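Local coordinates for protein binary enterotoxin of Clostridium perfringens component a (Clostridium perfringens, PDB 5WTZ) that binds NAD+ and probably transfers its ADP-ribose to actin, as the enzymatic component of an iota-like binary enterotoxin, at residues Gln107-Ser112 with Glu121-Phe126; Asp114-Asp119 with Lys199-Ala204; Leu214-Asp219 with Thr343-Asn348. All blocks are in the same frame, centred on the assembly; numbering follows the deposited sequence.

Contact 1: residues Gln107-Ser112 with Glu121-Phe126; sequences QNLESS and EAINNF
The side-chain amides of Gln107 and Asn125 join where the loop after strand 92-98 folds back on helix 120-130 in the N-terminal ADP-ribosyltransferase-like fold. Asn125 ND2 donates to Gln107 OE1 over 2.9 Å, almost straight at 175°. The N-H meets a lone pair in the carbonyl plane of Gln107, while OE1 lies nearly in the amide plane of Asn125, although the two side chains cross at about a right angle. Gln107 gets there by an extended chain, CG anti to its backbone N (chi1 -178°), a reach for which glutamine is long enough. Its amide passes over Ala122, with CD 3.8 Å from CA; the small alanine lets the loop come this close, and Asn108 O sits 3.3 Å from Ala122 CB. Asn108 OD1 accepts from Glu110 N, an Asx turn that bends the loop. Leu109 turns to the apolar side of the helix, where it also meets Ile156 and Ala204 of strands 156-162 and 201-211, and Phe126 sets its ring edge-to-face with Phe105. A single methyl, Leu109 CD2, makes the apolar contacts with the helix, 3.8 Å from Ile123 CA and 4.2 Å from Phe126 CB.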
loop_
_atom_site.group_PDB
_atom_site.type_symbol
_atom_site.label_atom_id
_atom_site.label_comp_id
_atom_site.label_asym_id
_atom_site.label_seq_id
_atom_site.Cartn_x
_atom_site.Cartn_y
_atom_site.Cartn_z
ATOM N N GLN A 107 -17.840 -9.183 2.454
ATOM C CA GLN A 107 -18.890 -10.180 2.287
ATOM C C GLN A 107 -18.383 -11.583 2.590
ATOM O O GLN A 107 -17.250 -11.936 2.249
ATOM C CB GLN A 107 -19.459 -10.136 0.865
ATOM C CG GLN A 107 -20.600 -11.126 0.632
ATOM C CD GLN A 107 -21.333 -10.883 -0.674
ATOM O OE1 GLN A 107 -20.816 -10.211 -1.563
ATOM N NE2 GLN A 107 -22.545 -11.417 -0.789
ATOM N N ASN A 108 -19.233 -12.391 3.214
ATOM C CA ASN A 108 -18.887 -13.765 3.525
ATOM C C ASN A 108 -18.858 -14.631 2.269
ATOM O O ASN A 108 -19.816 -14.641 1.498
ATOM C CB ASN A 108 -19.880 -14.337 4.537
ATOM C CG ASN A 108 -19.271 -15.424 5.401
ATOM O OD1 ASN A 108 -18.669 -16.375 4.900
ATOM N ND2 ASN A 108 -19.412 -15.278 6.714
ATOM N N LEU A 109 -17.764 -15.362 2.065
ATOM C CA LEU A 109 -17.643 -16.230 0.891
ATOM C C LEU A 109 -18.266 -17.602 1.116
ATOM O O LEU A 109 -18.584 -18.319 0.162
ATOM C CB LEU A 109 -16.176 -16.384 0.494
ATOM C CG LEU A 109 -15.605 -15.202 -0.276
ATOM C CD1 LEU A 109 -14.086 -15.272 -0.326
ATOM C CD2 LEU A 109 -16.212 -15.183 -1.681
ATOM N N GLU A 110 -18.444 -17.967 2.380
ATOM C CA GLU A 110 -19.057 -19.239 2.718
ATOM C C GLU A 110 -20.547 -19.170 2.428
ATOM O O GLU A 110 -21.222 -18.235 2.853
ATOM C CB GLU A 110 -18.807 -19.587 4.190
ATOM C CG GLU A 110 -17.989 -20.852 4.384
ATOM C CD GLU A 110 -17.378 -20.966 5.770
ATOM O OE1 GLU A 110 -18.090 -20.700 6.762
ATOM O OE2 GLU A 110 -16.185 -21.327 5.865
ATOM N N SER A 111 -21.058 -20.139 1.679
ATOM C CA SER A 111 -22.495 -20.254 1.498
ATOM C C SER A 111 -23.153 -20.432 2.860
ATOM O O SER A 111 -22.571 -21.046 3.759
ATOM C CB SER A 111 -22.840 -21.428 0.586
ATOM O OG SER A 111 -24.183 -21.828 0.764
ATOM N N SER A 112 -24.356 -19.893 3.021
ATOM C CA SER A 112 -25.074 -20.048 4.279
ATOM C C SER A 112 -25.702 -21.438 4.399
ATOM O O SER A 112 -26.040 -21.873 5.499
ATOM C CB SER A 112 -26.144 -18.965 4.429
ATOM O OG SER A 112 -27.090 -19.028 3.379
ATOM N N GLU A 121 -22.896 -15.769 -5.538
ATOM C CA GLU A 121 -23.008 -14.317 -5.651
ATOM C C GLU A 121 -21.849 -13.641 -4.950
ATOM O O GLU A 121 -21.314 -12.644 -5.433
ATOM C CB GLU A 121 -24.335 -13.827 -5.075
ATOM C CG GLU A 121 -24.499 -12.322 -5.124
ATOM C CD GLU A 121 -25.917 -11.881 -4.829
ATOM O OE1 GLU A 121 -26.835 -12.726 -4.920
ATOM O OE2 GLU A 121 -26.109 -10.688 -4.510
ATOM N N ALA A 122 -21.452 -14.201 -3.814
ATOM C CA ALA A 122 -20.339 -13.660 -3.055
ATOM C C ALA A 122 -19.061 -13.717 -3.882
ATOM O O ALA A 122 -18.356 -12.713 -4.009
ATOM C CB ALA A 122 -20.162 -14.407 -1.729
ATOM N N ILE A 123 -18.765 -14.870 -4.467
ATOM C CA ILE A 123 -17.524 -14.957 -5.229
ATOM C C ILE A 123 -17.581 -14.112 -6.513
ATOM O O ILE A 123 -16.541 -13.665 -6.996
ATOM C CB ILE A 123 -17.154 -16.428 -5.553
ATOM C CG1 ILE A 123 -15.671 -16.513 -5.933
ATOM C CG2 ILE A 123 -18.067 -17.014 -6.626
ATOM C CD1 ILE A 123 -15.091 -17.891 -5.879
ATOM N N ASN A 124 -18.773 -13.861 -7.054
ATOM C CA ASN A 124 -18.868 -12.966 -8.206
ATOM C C ASN A 124 -18.560 -11.536 -7.800
ATOM O O ASN A 124 -17.919 -10.803 -8.538
ATOM C CB ASN A 124 -20.244 -13.038 -8.861
ATOM C CG ASN A 124 -20.338 -14.152 -9.877
ATOM O OD1 ASN A 124 -19.337 -14.541 -10.482
ATOM N ND2 ASN A 124 -21.534 -14.695 -10.050
ATOM N N ASN A 125 -19.015 -11.141 -6.619
ATOM C CA ASN A 125 -18.680 -9.825 -6.106
ATOM C C ASN A 125 -17.189 -9.732 -5.813
ATOM O O ASN A 125 -16.562 -8.690 -6.025
ATOM C CB ASN A 125 -19.502 -9.505 -4.851
ATOM C CG ASN A 125 -20.972 -9.261 -5.164
ATOM O OD1 ASN A 125 -21.326 -8.877 -6.278
ATOM N ND2 ASN A 125 -21.826 -9.462 -4.178
ATOM N N PHE A 126 -16.624 -10.835 -5.340
ATOM C CA PHE A 126 -15.204 -10.910 -5.017
ATOM C C PHE A 126 -14.382 -10.744 -6.289
ATOM O O PHE A 126 -13.383 -10.031 -6.289
ATOM C CB PHE A 126 -14.886 -12.236 -4.318
ATOM C CG PHE A 126 -13.464 -12.357 -3.812
ATOM C CD1 PHE A 126 -12.973 -11.509 -2.829
ATOM C CD2 PHE A 126 -12.640 -13.375 -4.284
ATOM C CE1 PHE A 126 -11.660 -11.647 -2.348
ATOM C CE2 PHE A 126 -11.329 -13.513 -3.824
ATOM C CZ PHE A 126 -10.846 -12.664 -2.836
#

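Contact 2: residues Asp114-Asp119 with Lys199-Ala204; sequences DSNIID and KGKQYA
Asn116 and Gln202 join the turn before helix 120-130 to the start of strand 201-211, the middle strand of the five-stranded sheet, which pairs antiparallel with strand 187-198. Two hydrogen bonds carry the junction. Gln202 N donates to Asn116 O over 2.7 Å, and the side chain of Gln202 answers in the other direction, its OE1 taking the N-H of Ile118 at 2.9 Å and 168°. In both, the donor is tilted about 30° from the carbonyl plane. Gln202 CG stands anti to its carbonyl carbon (chi1 -70°) and the chain runs extended beyond it, alongside Ile117, a length that suits glutamine to reach past one residue of the loop to the next N-H.

The turn is shaped from within. Asp114 to Ile117 is a type I beta turn, and Asp114 OD1, met from above its carboxylate plane, accepts from Asn116 N in an Asx turn. Water links the polar groups further: one molecule donates to Asn116 OD1 and Lys199 O, another to Gln202 OE1 (2.7 Å) and Ile118 O.

Charge adds a third element. Lys201 NZ makes a weak hydrogen bond to Ser115 O, but its stronger partner is Glu110, in a salt bridge.

Packing adds to these bonds. Asn116 OD1 lies 3.3 Å from Lys201 CB, and Ile118 CG1 rests 3.8 Å from Gln202 CB while the isoleucine also touches Leu109, Ile123 and Ile195.

The carboxamide oxygen of Gln202 accepts the N-H of Ile118 and an O-H from a water, in effect standing in for a main-chain acceptor. Two bonds running in opposite directions, one given by Gln202 N and one by Ile118 N, thus tie the loop to the strand without a regular strand pairing.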
loop_
_atom_site.group_PDB
_atom_site.type_symbol
_atom_site.label_atom_id
_atom_site.label_comp_id
_atom_site.label_asym_id
_atom_site.label_seq_id
_atom_site.Cartn_x
_atom_site.Cartn_y
_atom_site.Cartn_z
ATOM N N ASP A 114 -24.224 -24.507 3.081
ATOM C CA ASP A 114 -23.181 -25.492 3.349
ATOM C C ASP A 114 -21.836 -24.780 3.501
ATOM O O ASP A 114 -21.358 -24.116 2.573
ATOM C CB ASP A 114 -23.133 -26.538 2.228
ATOM C CG ASP A 114 -22.236 -27.720 2.554
ATOM O OD1 ASP A 114 -21.431 -27.623 3.501
ATOM O OD2 ASP A 114 -22.329 -28.754 1.856
ATOM N N SER A 115 -21.228 -24.921 4.677
ATOM C CA SER A 115 -19.975 -24.233 4.971
ATOM C C SER A 115 -18.812 -24.765 4.132
ATOM O O SER A 115 -17.772 -24.126 4.058
ATOM C CB SER A 115 -19.639 -24.353 6.459
ATOM O OG SER A 115 -19.443 -25.714 6.826
ATOM N N ASN A 116 -18.981 -25.936 3.520
ATOM C CA ASN A 116 -17.948 -26.487 2.647
ATOM C C ASN A 116 -17.975 -25.855 1.255
ATOM O O ASN A 116 -17.095 -26.120 0.429
ATOM C CB ASN A 116 -18.094 -28.001 2.520
ATOM C CG ASN A 116 -17.314 -28.756 3.581
ATOM O OD1 ASN A 116 -16.295 -28.277 4.072
ATOM N ND2 ASN A 116 -17.794 -29.945 3.939
ATOM N N ILE A 117 -18.971 -25.009 1.007
ATOM C CA ILE A 117 -19.264 -24.546 -0.355
ATOM C C ILE A 117 -19.279 -23.030 -0.472
ATOM O O ILE A 117 -19.904 -22.339 0.330
ATOM C CB ILE A 117 -20.620 -25.136 -0.837
ATOM C CG1 ILE A 117 -20.494 -26.657 -0.977
ATOM C CG2 ILE A 117 -21.063 -24.535 -2.156
ATOM C CD1 ILE A 117 -21.694 -27.338 -1.596
ATOM N N ILE A 118 -18.569 -22.515 -1.473
ATOM C CA ILE A 118 -18.467 -21.076 -1.691
ATOM C C ILE A 118 -19.758 -20.533 -2.296
ATOM O O ILE A 118 -20.334 -21.138 -3.200
ATOM C CB ILE A 118 -17.266 -20.721 -2.614
ATOM C CG1 ILE A 118 -15.938 -20.906 -1.880
ATOM C CG2 ILE A 118 -17.357 -19.293 -3.106
ATOM C CD1 ILE A 118 -15.829 -20.119 -0.593
ATOM N N ASP A 119 -20.199 -19.382 -1.799
ATOM C CA ASP A 119 -21.404 -18.722 -2.294
ATOM C C ASP A 119 -21.183 -18.064 -3.664
ATOM O O ASP A 119 -20.248 -17.279 -3.840
ATOM C CB ASP A 119 -21.870 -17.684 -1.272
ATOM C CG ASP A 119 -23.176 -17.034 -1.655
ATOM O OD1 ASP A 119 -24.234 -17.598 -1.314
ATOM O OD2 ASP A 119 -23.143 -15.958 -2.283
ATOM N N LYS A 199 -9.393 -30.836 1.175
ATOM C CA LYS A 199 -9.975 -31.619 2.267
ATOM C C LYS A 199 -11.495 -31.444 2.350
ATOM O O LYS A 199 -12.044 -31.223 3.429
ATOM C CB LYS A 199 -9.336 -31.236 3.603
ATOM C CG LYS A 199 -7.850 -31.558 3.721
ATOM C CD LYS A 199 -7.618 -33.059 3.795
ATOM C CE LYS A 199 -6.166 -33.380 4.121
ATOM N NZ LYS A 199 -5.869 -34.834 4.065
ATOM N N GLY A 200 -12.164 -31.504 1.201
ATOM C CA GLY A 200 -13.618 -31.507 1.158
ATOM C C GLY A 200 -14.248 -30.130 1.240
ATOM O O GLY A 200 -15.468 -29.990 1.145
ATOM N N LYS A 201 -13.413 -29.111 1.413
ATOM C CA LYS A 201 -13.885 -27.746 1.604
ATOM C C LYS A 201 -13.465 -26.822 0.466
ATOM O O LYS A 201 -12.328 -26.873 -0.012
ATOM C CB LYS A 201 -13.370 -27.200 2.940
ATOM C CG LYS A 201 -13.726 -25.760 3.237
ATOM C CD LYS A 201 -13.258 -25.411 4.648
ATOM C CE LYS A 201 -13.472 -23.952 4.974
ATOM N NZ LYS A 201 -14.894 -23.554 4.791
ATOM N N GLN A 202 -14.385 -25.969 0.041
ATOM C CA GLN A 202 -14.089 -25.020 -1.027
ATOM C C GLN A 202 -13.462 -23.727 -0.519
ATOM O O GLN A 202 -13.898 -23.154 0.478
ATOM C CB GLN A 202 -15.357 -24.693 -1.818
ATOM C CG GLN A 202 -15.861 -25.854 -2.654
ATOM C CD GLN A 202 -17.049 -25.485 -3.528
ATOM O OE1 GLN A 202 -17.533 -24.350 -3.492
ATOM N NE2 GLN A 202 -17.529 -26.451 -4.313
ATOM N N TYR A 203 -12.445 -23.268 -1.236
ATOM C CA TYR A 203 -11.808 -22.001 -0.952
ATOM C C TYR A 203 -11.766 -21.191 -2.233
ATOM O O TYR A 203 -11.712 -21.755 -3.323
ATOM C CB TYR A 203 -10.391 -22.204 -0.411
ATOM C CG TYR A 203 -10.301 -22.983 0.882
ATOM C CD1 TYR A 203 -10.289 -24.381 0.879
ATOM C CD2 TYR A 203 -10.214 -22.325 2.111
ATOM C CE1 TYR A 203 -10.197 -25.107 2.069
ATOM C CE2 TYR A 203 -10.127 -23.042 3.301
ATOM C CZ TYR A 203 -10.118 -24.431 3.273
ATOM O OH TYR A 203 -10.028 -25.151 4.445
ATOM N N ALA A 204 -11.785 -19.870 -2.105
ATOM C CA ALA A 204 -11.558 -19.001 -3.248
ATOM C C ALA A 204 -10.056 -18.929 -3.525
ATOM O O ALA A 204 -9.294 -18.404 -2.706
ATOM C CB ALA A 204 -12.135 -17.611 -2.993
HETATM O O HOH W 1 -14.582 -30.567 4.882
HETATM O O HOH W 2 -19.244 -23.413 -5.326
#

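Contact 3: residues Leu214-Asp219 with Thr343-Asn348; sequences LNFEND and TTVLSN. With NAD (nicotinamide-adenine-dinucleotide), chain B.
Glu217 and Ser347 bring their backbones together, Ser347 N donating to Glu217 O over 2.8 Å, where the type II' turn from Phe216 to Asp219 meets the segment following strand 341-344 of the NAD-binding domain. The same carbonyl oxygen takes a CA-H...O contact from Leu346, whose CA is 3.2 Å away. Beside them Asn218 ND2 donates to Asn348 OD1 at 2.8 Å; the donor stands above the carbonyl plane of Asn348, and the two amide planes are 80° apart. Asparagine suits both places: Asn218 ND2 gives to Lys60 O as well, while the Asn348 carboxamide offers an acceptor and, in ND2, a donor to Asp64 OD1 and to a water that also donates to Asn218 O. Ser347 OG turns into the crowded position (chi1 54°) and bonds to Lys60 O, while Glu217 pairs with Lys60 in a salt bridge. On the apolar side, Phe216 CD2 lies 4.1 Å from Val345 CG2. A second water accepts from Phe216 N and donates to Val345 O. Upstream, Thr343 O comes 3.4 Å from NAD C5N. The bonds of Ser347 N and Asn348 OD1 thus hold 214-219 to 343-348, while Ser347 O, accepting from Arg300, links the latter to an NADH-binding residue.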
loop_
_atom_site.group_PDB
_atom_site.type_symbol
_atom_site.label_atom_id
_atom_site.label_comp_id
_atom_site.label_asym_id
_atom_site.label_seq_id
_atom_site.Cartn_x
_atom_site.Cartn_y
_atom_site.Cartn_z
ATOM N N LEU A 214 6.157 1.576 -7.780
ATOM C CA LEU A 214 7.017 2.716 -7.438
ATOM C C LEU A 214 6.400 3.424 -6.235
ATOM O O LEU A 214 5.310 4.010 -6.309
ATOM C CB LEU A 214 7.185 3.667 -8.622
ATOM C CG LEU A 214 8.127 4.867 -8.437
ATOM C CD1 LEU A 214 9.556 4.429 -8.200
ATOM C CD2 LEU A 214 8.049 5.813 -9.622
ATOM N N ASN A 215 7.093 3.328 -5.112
ATOM C CA ASN A 215 6.565 3.756 -3.824
ATOM C C ASN A 215 7.748 4.179 -2.967
ATOM O O ASN A 215 8.482 3.337 -2.460
ATOM C CB ASN A 215 5.772 2.621 -3.163
ATOM C CG ASN A 215 5.101 3.048 -1.869
ATOM O OD1 ASN A 215 5.324 4.161 -1.368
ATOM N ND2 ASN A 215 4.302 2.147 -1.295
ATOM N N PHE A 216 7.955 5.483 -2.825
ATOM C CA PHE A 216 9.166 5.966 -2.165
ATOM C C PHE A 216 9.157 5.780 -0.647
ATOM O O PHE A 216 10.222 5.708 -0.036
ATOM C CB PHE A 216 9.390 7.440 -2.520
ATOM C CG PHE A 216 9.607 7.655 -3.983
ATOM C CD1 PHE A 216 10.648 7.003 -4.629
ATOM C CD2 PHE A 216 8.775 8.480 -4.715
ATOM C CE1 PHE A 216 10.855 7.175 -5.982
ATOM C CE2 PHE A 216 8.977 8.656 -6.076
ATOM C CZ PHE A 216 10.019 8.000 -6.704
ATOM N N GLU A 217 7.961 5.662 -0.064
ATOM C CA GLU A 217 7.764 5.606 1.397
ATOM C C GLU A 217 8.593 6.695 2.114
ATOM O O GLU A 217 8.164 7.852 2.108
ATOM C CB GLU A 217 8.057 4.186 1.936
ATOM C CG GLU A 217 7.015 3.177 1.390
ATOM C CD GLU A 217 7.010 1.821 2.081
ATOM O OE1 GLU A 217 8.039 1.431 2.657
ATOM O OE2 GLU A 217 5.965 1.152 2.033
ATOM N N ASN A 218 9.743 6.359 2.712
ATOM C CA ASN A 218 10.555 7.354 3.443
ATOM C C ASN A 218 11.793 7.818 2.669
ATOM O O ASN A 218 12.595 8.622 3.177
ATOM C CB ASN A 218 11.015 6.813 4.810
ATOM C CG ASN A 218 9.852 6.453 5.730
ATOM O OD1 ASN A 218 9.849 5.388 6.336
ATOM N ND2 ASN A 218 8.875 7.346 5.848
ATOM N N ASP A 219 11.943 7.324 1.441
ATOM C CA ASP A 219 13.139 7.583 0.632
ATOM C C ASP A 219 13.076 8.965 -0.015
ATOM O O ASP A 219 12.643 9.083 -1.155
ATOM C CB ASP A 219 13.277 6.505 -0.451
ATOM C CG ASP A 219 14.639 6.507 -1.136
ATOM O OD1 ASP A 219 15.439 7.453 -0.943
ATOM O OD2 ASP A 219 14.899 5.547 -1.900
ATOM N N THR A 343 -1.281 15.863 -2.581
ATOM C CA THR A 343 -0.712 14.597 -2.107
ATOM C C THR A 343 0.786 14.741 -1.934
ATOM O O THR A 343 1.401 15.629 -2.512
ATOM C CB THR A 343 -0.972 13.399 -3.068
ATOM O OG1 THR A 343 -0.052 13.441 -4.169
ATOM C CG2 THR A 343 -2.403 13.384 -3.587
ATOM N N THR A 344 1.367 13.865 -1.122
ATOM C CA THR A 344 2.803 13.829 -0.931
ATOM C C THR A 344 3.292 12.420 -1.242
ATOM O O THR A 344 2.709 11.432 -0.792
ATOM C CB THR A 344 3.205 14.259 0.509
ATOM O OG1 THR A 344 4.617 14.121 0.681
ATOM C CG2 THR A 344 2.506 13.410 1.578
ATOM N N VAL A 345 4.369 12.311 -2.011
ATOM C CA VAL A 345 4.848 10.997 -2.394
ATOM C C VAL A 345 5.594 10.278 -1.270
ATOM O O VAL A 345 5.997 9.119 -1.441
ATOM C CB VAL A 345 5.738 11.076 -3.633
ATOM C CG1 VAL A 345 4.921 11.671 -4.779
ATOM C CG2 VAL A 345 6.995 11.894 -3.356
ATOM N N LEU A 346 5.774 10.943 -0.129
ATOM C CA LEU A 346 6.375 10.279 1.029
ATOM C C LEU A 346 5.285 9.805 1.971
ATOM O O LEU A 346 4.243 10.450 2.088
ATOM C CB LEU A 346 7.329 11.204 1.782
ATOM C CG LEU A 346 8.483 11.870 1.012
ATOM C CD1 LEU A 346 9.351 12.668 1.960
ATOM C CD2 LEU A 346 9.324 10.837 0.245
ATOM N N SER A 347 5.536 8.693 2.654
ATOM C CA SER A 347 4.603 8.166 3.636
ATOM C C SER A 347 4.753 8.886 4.982
ATOM O O SER A 347 3.881 8.740 5.849
ATOM C CB SER A 347 4.794 6.645 3.818
ATOM O OG SER A 347 6.142 6.308 4.132
ATOM N N ASN A 348 5.838 9.658 5.140
ATOM C CA ASN A 348 6.087 10.472 6.346
ATOM C C ASN A 348 4.864 11.267 6.781
ATOM O O ASN A 348 4.172 11.838 5.942
ATOM C CB ASN A 348 7.240 11.483 6.145
ATOM C CG ASN A 348 8.552 10.840 5.729
ATOM O OD1 ASN A 348 8.585 9.982 4.851
ATOM N ND2 ASN A 348 9.640 11.266 6.352
HETATM P PA NAD B . -7.256 20.900 1.419
HETATM O O1A NAD B . -7.801 22.130 0.734
HETATM O O2A NAD B . -7.173 19.598 0.681
HETATM O O5B NAD B . -8.092 20.610 2.767
HETATM C C5B NAD B . -8.582 21.646 3.624
HETATM C C4B NAD B . -9.790 21.136 4.386
HETATM O O4B NAD B . -10.820 20.840 3.433
HETATM C C3B NAD B . -9.486 19.851 5.149
HETATM O O3B NAD B . -10.200 19.881 6.396
HETATM C C2B NAD B . -10.040 18.764 4.237
HETATM O O2B NAD B . -10.469 17.604 4.957
HETATM C C1B NAD B . -11.195 19.462 3.528
HETATM N N9A NAD B . -11.351 18.892 2.174
HETATM C C8A NAD B . -10.418 18.841 1.207
HETATM N N7A NAD B . -10.914 18.229 0.095
HETATM C C5A NAD B . -12.173 17.870 0.374
HETATM C C6A NAD B . -13.269 17.188 -0.345
HETATM N N6A NAD B . -13.088 16.756 -1.613
HETATM N N1A NAD B . -14.436 16.993 0.315
HETATM C C2A NAD B . -14.624 17.426 1.573
HETATM N N3A NAD B . -13.674 18.068 2.281
HETATM C C4A NAD B . -12.453 18.298 1.741
HETATM O O3 NAD B . -5.783 21.282 1.927
HETATM P PN NAD B . -4.850 20.530 3.000
HETATM O O1N NAD B . -4.473 19.182 2.425
HETATM O O2N NAD B . -5.497 20.649 4.359
HETATM O O5D NAD B . -3.587 21.526 2.966
HETATM C C5D NAD B . -2.924 21.861 1.747
HETATM C C4D NAD B . -1.587 22.500 2.073
HETATM O O4D NAD B . -0.678 21.493 2.525
HETATM C C3D NAD B . -0.956 23.066 0.816
HETATM O O3D NAD B . -0.017 24.079 1.220
HETATM C C2D NAD B . -0.213 21.881 0.240
HETATM O O2D NAD B . 0.906 22.294 -0.553
HETATM C C1D NAD B . 0.197 21.085 1.481
HETATM N N1N NAD B . 0.100 19.620 1.310
HETATM C C2N NAD B . -0.755 18.890 2.054
HETATM C C3N NAD B . -0.837 17.504 1.885
HETATM C C7N NAD B . -1.775 16.660 2.705
HETATM O O7N NAD B . -2.816 17.122 3.187
HETATM N N7N NAD B . -1.399 15.407 2.904
HETATM C C4N NAD B . -0.027 16.854 0.960
HETATM C C5N NAD B . 0.841 17.628 0.207
HETATM C C6N NAD B . 0.881 19.010 0.406
HETATM O O HOH W 3 5.878 7.311 -3.398
HETATM O O HOH W 4 12.109 10.436 5.220
#

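Overall arrangement
Contacts 1 and 2 form one patch of the N-terminal domain, with centres 11 Å apart. Their segments alternate along the chain, the loop between strand 92-98 and helix 120-130 serving both: contact 1 packs it on that helix, contact 2 on strand 201-211 of the five-stranded sheet. They touch directly through the Glu110-Lys201 pair and a probable hydrogen bond between Leu109 O and Asp119 N. Contact 3 follows in the chain, its centre about 35 Å and 40 Å from theirs, where the segment between strand 201-211 and helix 220-237 meets the second ADP-ribosyltransferase domain. Only this contact lies near NAD; the other two are structural packing in the N-terminal domain, away from the nucleotide site.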